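Local structure of putative sugar ABC transport system, substrate-binding protein (Bordetella parapertussis, 5IX8) at residues V109-Q120 with S283-I293. The protein probably binds a carbohydrate in the periplasm and delivers it to an ABC transporter. Numbering follows the deposited sequence.
Sequences VNSDKIAFGVLQ and SVPYPHFNVPI
The hydroxyl of Y286 is gripped twice: V109 N donates to OH at 3.0 Å, and S104 OG of the neighbouring strand 101-105 bonds to it as well. Tyrosine suits this buried place because its ring packs against V109, S111 and I114 while its polar end finds partners. Turned between the backbone N and the carbonyl carbon (chi1 40°), the ring lies alongside I114, whose CG2 sits over one face in a CH-pi contact, 3.6 Å from the ring centroid. V109 O lies in the ring plane at the edge, nearest CE2. Beside it P285 sets its CD against V109 O and its CG against S111 O, and one water bridges D112 O and P285 O.

Beyond the ring the backbones run parallel. P287 O accepts from G117 N at 2.9 Å, F289 N gives to G117 O, and L119 N meets F289 O almost straight (173°); V291 N to L119 O completes the ladder. G117, with no side chain, lets Y286 CE1 come within 3.9 Å of its CA. L119 rests CD2 on H288 CB at 3.7 Å, while H288 ND1 donates to Y286 O and V284 CG1 covers one face of the imidazole, together helping to fix its rotation.

The chain thus crosses back from the other lobe to add strand 288-290 as an edge of the six-stranded parallel sheet, as in the two-lobed periplasmic binding protein fold.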
loop_
_atom_site.group_PDB
_atom_site.type_symbol
_atom_site.label_atom_id
_atom_site.label_comp_id
_atom_site.label_asym_id
_atom_site.label_seq_id
_atom_site.Cartn_x
_atom_site.Cartn_y
_atom_site.Cartn_z
ATOM N N VAL A 109 7.323 -8.194 -2.004
ATOM C CA VAL A 109 8.409 -8.738 -1.199
ATOM C C VAL A 109 9.378 -9.478 -2.125
ATOM O O VAL A 109 8.985 -10.078 -3.140
ATOM C CB VAL A 109 7.863 -9.638 -0.055
ATOM C CG1 VAL A 109 7.110 -10.833 -0.591
ATOM C CG2 VAL A 109 8.957 -10.061 0.911
ATOM N N ASN A 110 10.665 -9.434 -1.769
ATOM C CA ASN A 110 11.724 -9.983 -2.616
ATOM C C ASN A 110 11.930 -11.470 -2.330
ATOM O O ASN A 110 12.943 -11.898 -1.765
ATOM C CB ASN A 110 13.003 -9.198 -2.380
ATOM C CG ASN A 110 14.019 -9.417 -3.454
ATOM O OD1 ASN A 110 13.712 -9.917 -4.544
ATOM N ND2 ASN A 110 15.257 -9.064 -3.149
ATOM N N SER A 111 10.960 -12.274 -2.742
ATOM C CA SER A 111 11.093 -13.724 -2.610
ATOM C C SER A 111 10.299 -14.392 -3.714
ATOM O O SER A 111 9.083 -14.206 -3.789
ATOM C CB SER A 111 10.601 -14.217 -1.246
ATOM O OG SER A 111 10.528 -15.627 -1.222
ATOM N N ASP A 112 10.972 -15.196 -4.548
ATOM C CA ASP A 112 10.238 -15.913 -5.592
ATOM C C ASP A 112 9.608 -17.204 -5.098
ATOM O O ASP A 112 9.100 -17.981 -5.927
ATOM C CB ASP A 112 11.134 -16.184 -6.808
ATOM C CG ASP A 112 12.331 -17.069 -6.483
ATOM O OD1 ASP A 112 12.372 -17.720 -5.432
ATOM O OD2 ASP A 112 13.246 -17.131 -7.325
ATOM N N LYS A 113 9.634 -17.441 -3.781
ATOM C CA LYS A 113 8.982 -18.601 -3.175
ATOM C C LYS A 113 7.596 -18.276 -2.604
ATOM O O LYS A 113 6.922 -19.167 -2.094
ATOM C CB LYS A 113 9.895 -19.200 -2.104
ATOM C CG LYS A 113 11.160 -19.813 -2.728
ATOM C CD LYS A 113 12.143 -20.269 -1.677
ATOM C CE LYS A 113 13.498 -20.704 -2.288
ATOM N NZ LYS A 113 14.218 -19.582 -3.020
ATOM N N ILE A 114 7.177 -17.010 -2.667
ATOM C CA ILE A 114 5.799 -16.617 -2.389
ATOM C C ILE A 114 4.862 -17.375 -3.309
ATOM O O ILE A 114 5.151 -17.560 -4.502
ATOM C CB ILE A 114 5.672 -15.093 -2.586
ATOM C CG1 ILE A 114 6.500 -14.328 -1.545
ATOM C CG2 ILE A 114 4.201 -14.627 -2.630
ATOM C CD1 ILE A 114 5.908 -14.347 -0.101
ATOM N N ALA A 115 3.738 -17.849 -2.754
ATOM C CA ALA A 115 2.778 -18.608 -3.563
ATOM C C ALA A 115 2.046 -17.700 -4.544
ATOM O O ALA A 115 2.010 -17.976 -5.756
ATOM C CB ALA A 115 1.788 -19.349 -2.659
ATOM N N PHE A 116 1.478 -16.596 -4.039
ATOM C CA PHE A 116 0.887 -15.564 -4.887
ATOM C C PHE A 116 0.731 -14.314 -4.041
ATOM O O PHE A 116 0.918 -14.332 -2.822
ATOM C CB PHE A 116 -0.477 -15.977 -5.494
ATOM C CG PHE A 116 -1.561 -16.195 -4.467
ATOM C CD1 PHE A 116 -1.723 -17.439 -3.865
ATOM C CD2 PHE A 116 -2.377 -15.147 -4.063
ATOM C CE1 PHE A 116 -2.723 -17.633 -2.893
ATOM C CE2 PHE A 116 -3.389 -15.346 -3.136
ATOM C CZ PHE A 116 -3.551 -16.578 -2.531
ATOM N N GLY A 117 0.387 -13.218 -4.710
ATOM C CA GLY A 117 0.178 -11.960 -4.033
ATOM C C GLY A 117 -1.091 -11.270 -4.498
ATOM O O GLY A 117 -1.642 -11.565 -5.560
ATOM N N VAL A 118 -1.560 -10.345 -3.664
ATOM C CA VAL A 118 -2.652 -9.450 -4.025
ATOM C C VAL A 118 -2.178 -8.073 -3.630
ATOM O O VAL A 118 -1.943 -7.823 -2.441
ATOM C CB VAL A 118 -3.972 -9.785 -3.301
ATOM C CG1 VAL A 118 -5.016 -8.750 -3.662
ATOM C CG2 VAL A 118 -4.478 -11.202 -3.655
ATOM N N LEU A 119 -2.005 -7.192 -4.614
ATOM C CA LEU A 119 -1.468 -5.866 -4.281
ATOM C C LEU A 119 -1.922 -4.884 -5.351
ATOM O O LEU A 119 -3.065 -4.966 -5.800
ATOM C CB LEU A 119 0.061 -5.929 -4.100
ATOM C CG LEU A 119 0.971 -6.478 -5.219
ATOM C CD1 LEU A 119 2.373 -5.886 -5.026
ATOM C CD2 LEU A 119 1.081 -7.995 -5.217
ATOM N N GLN A 120 -1.095 -3.882 -5.647
ATOM C CA GLN A 120 -1.327 -2.968 -6.759
ATOM C C GLN A 120 0.001 -2.691 -7.432
ATOM O O GLN A 120 1.065 -3.024 -6.904
ATOM C CB GLN A 120 -1.958 -1.639 -6.324
ATOM C CG GLN A 120 -3.437 -1.698 -6.010
ATOM C CD GLN A 120 -4.016 -0.322 -5.701
ATOM O OE1 GLN A 120 -3.454 0.426 -4.927
ATOM N NE2 GLN A 120 -5.122 0.012 -6.325
ATOM N N SER A 283 10.123 -6.748 -9.905
ATOM C CA SER A 283 9.957 -6.367 -8.503
ATOM C C SER A 283 8.996 -7.260 -7.743
ATOM O O SER A 283 9.023 -7.256 -6.499
ATOM C CB SER A 283 9.455 -4.926 -8.394
ATOM O OG SER A 283 10.462 -4.039 -8.864
ATOM N N VAL A 284 8.118 -7.973 -8.451
ATOM C CA VAL A 284 7.089 -8.788 -7.803
ATOM C C VAL A 284 7.263 -10.211 -8.321
ATOM O O VAL A 284 6.571 -10.615 -9.264
ATOM C CB VAL A 284 5.680 -8.236 -8.061
ATOM C CG1 VAL A 284 4.669 -8.988 -7.210
ATOM C CG2 VAL A 284 5.646 -6.752 -7.694
ATOM N N PRO A 285 8.189 -10.997 -7.777
ATOM C CA PRO A 285 8.622 -12.229 -8.455
ATOM C C PRO A 285 7.741 -13.430 -8.168
ATOM O O PRO A 285 8.231 -14.517 -7.851
ATOM C CB PRO A 285 10.043 -12.431 -7.920
ATOM C CG PRO A 285 9.942 -11.867 -6.487
ATOM C CD PRO A 285 9.037 -10.654 -6.618
ATOM N N TYR A 286 6.435 -13.256 -8.328
ATOM C CA TYR A 286 5.457 -14.310 -8.086
ATOM C C TYR A 286 4.157 -13.913 -8.761
ATOM O O TYR A 286 3.945 -12.735 -9.070
ATOM C CB TYR A 286 5.236 -14.538 -6.561
ATOM C CG TYR A 286 5.197 -13.262 -5.752
ATOM C CD1 TYR A 286 4.002 -12.534 -5.593
ATOM C CD2 TYR A 286 6.357 -12.778 -5.126
ATOM C CE1 TYR A 286 3.983 -11.354 -4.843
ATOM C CE2 TYR A 286 6.338 -11.592 -4.380
ATOM C CZ TYR A 286 5.155 -10.894 -4.228
ATOM O OH TYR A 286 5.161 -9.712 -3.488
ATOM N N PRO A 287 3.278 -14.872 -9.024
ATOM C CA PRO A 287 1.964 -14.534 -9.595
ATOM C C PRO A 287 1.203 -13.629 -8.648
ATOM O O PRO A 287 1.248 -13.820 -7.437
ATOM C CB PRO A 287 1.273 -15.893 -9.710
ATOM C CG PRO A 287 2.404 -16.892 -9.685
ATOM C CD PRO A 287 3.409 -16.318 -8.755
ATOM N N HIS A 288 0.514 -12.623 -9.197
ATOM C CA HIS A 288 -0.092 -11.659 -8.291
ATOM C C HIS A 288 -1.226 -10.941 -8.995
ATOM O O HIS A 288 -1.182 -10.729 -10.215
ATOM C CB HIS A 288 0.938 -10.639 -7.782
ATOM C CG HIS A 288 1.597 -9.843 -8.854
ATOM N ND1 HIS A 288 2.607 -10.355 -9.648
ATOM C CD2 HIS A 288 1.418 -8.553 -9.247
ATOM C CE1 HIS A 288 3.002 -9.420 -10.502
ATOM N NE2 HIS A 288 2.290 -8.325 -10.291
ATOM N N PHE A 289 -2.250 -10.582 -8.216
ATOM C CA PHE A 289 -3.341 -9.758 -8.722
ATOM C C PHE A 289 -3.065 -8.321 -8.352
ATOM O O PHE A 289 -2.740 -8.033 -7.193
ATOM C CB PHE A 289 -4.696 -10.175 -8.138
ATOM C CG PHE A 289 -5.850 -9.357 -8.671
ATOM C CD1 PHE A 289 -6.323 -9.567 -9.964
ATOM C CD2 PHE A 289 -6.445 -8.367 -7.884
ATOM C CE1 PHE A 289 -7.370 -8.806 -10.466
ATOM C CE2 PHE A 289 -7.483 -7.584 -8.381
ATOM C CZ PHE A 289 -7.951 -7.806 -9.677
ATOM N N ASN A 290 -3.227 -7.422 -9.315
ATOM C CA ASN A 290 -3.105 -5.989 -9.052
ATOM C C ASN A 290 -4.491 -5.379 -9.090
ATOM O O ASN A 290 -5.134 -5.413 -10.140
ATOM C CB ASN A 290 -2.234 -5.296 -10.102
ATOM C CG ASN A 290 -0.728 -5.561 -9.913
ATOM O OD1 ASN A 290 -0.227 -5.580 -8.807
ATOM N ND2 ASN A 290 -0.016 -5.769 -11.014
ATOM N N VAL A 291 -4.935 -4.798 -7.976
ATOM C CA VAL A 291 -6.234 -4.115 -7.972
ATOM C C VAL A 291 -6.133 -2.870 -8.841
ATOM O O VAL A 291 -5.167 -2.112 -8.711
ATOM C CB VAL A 291 -6.653 -3.747 -6.550
ATOM C CG1 VAL A 291 -8.002 -3.012 -6.600
ATOM C CG2 VAL A 291 -6.749 -4.994 -5.637
ATOM N N PRO A 292 -7.087 -2.602 -9.724
ATOM C CA PRO A 292 -6.962 -1.418 -10.581
ATOM C C PRO A 292 -6.881 -0.136 -9.764
ATOM O O PRO A 292 -7.423 -0.031 -8.659
ATOM C CB PRO A 292 -8.229 -1.466 -11.444
ATOM C CG PRO A 292 -8.536 -2.926 -11.552
ATOM C CD PRO A 292 -8.094 -3.554 -10.236
ATOM N N ILE A 293 -6.156 0.835 -10.309
ATOM C CA ILE A 293 -5.837 2.075 -9.611
ATOM C C ILE A 293 -6.846 3.145 -9.993
ATOM O O ILE A 293 -7.164 3.315 -11.179
ATOM C CB ILE A 293 -4.416 2.534 -9.948
ATOM C CG1 ILE A 293 -3.427 1.517 -9.383
ATOM C CG2 ILE A 293 -4.160 3.937 -9.380
ATOM C CD1 ILE A 293 -2.121 1.545 -10.090
HETATM O O HOH W 1 7.641 -17.101 -8.431
#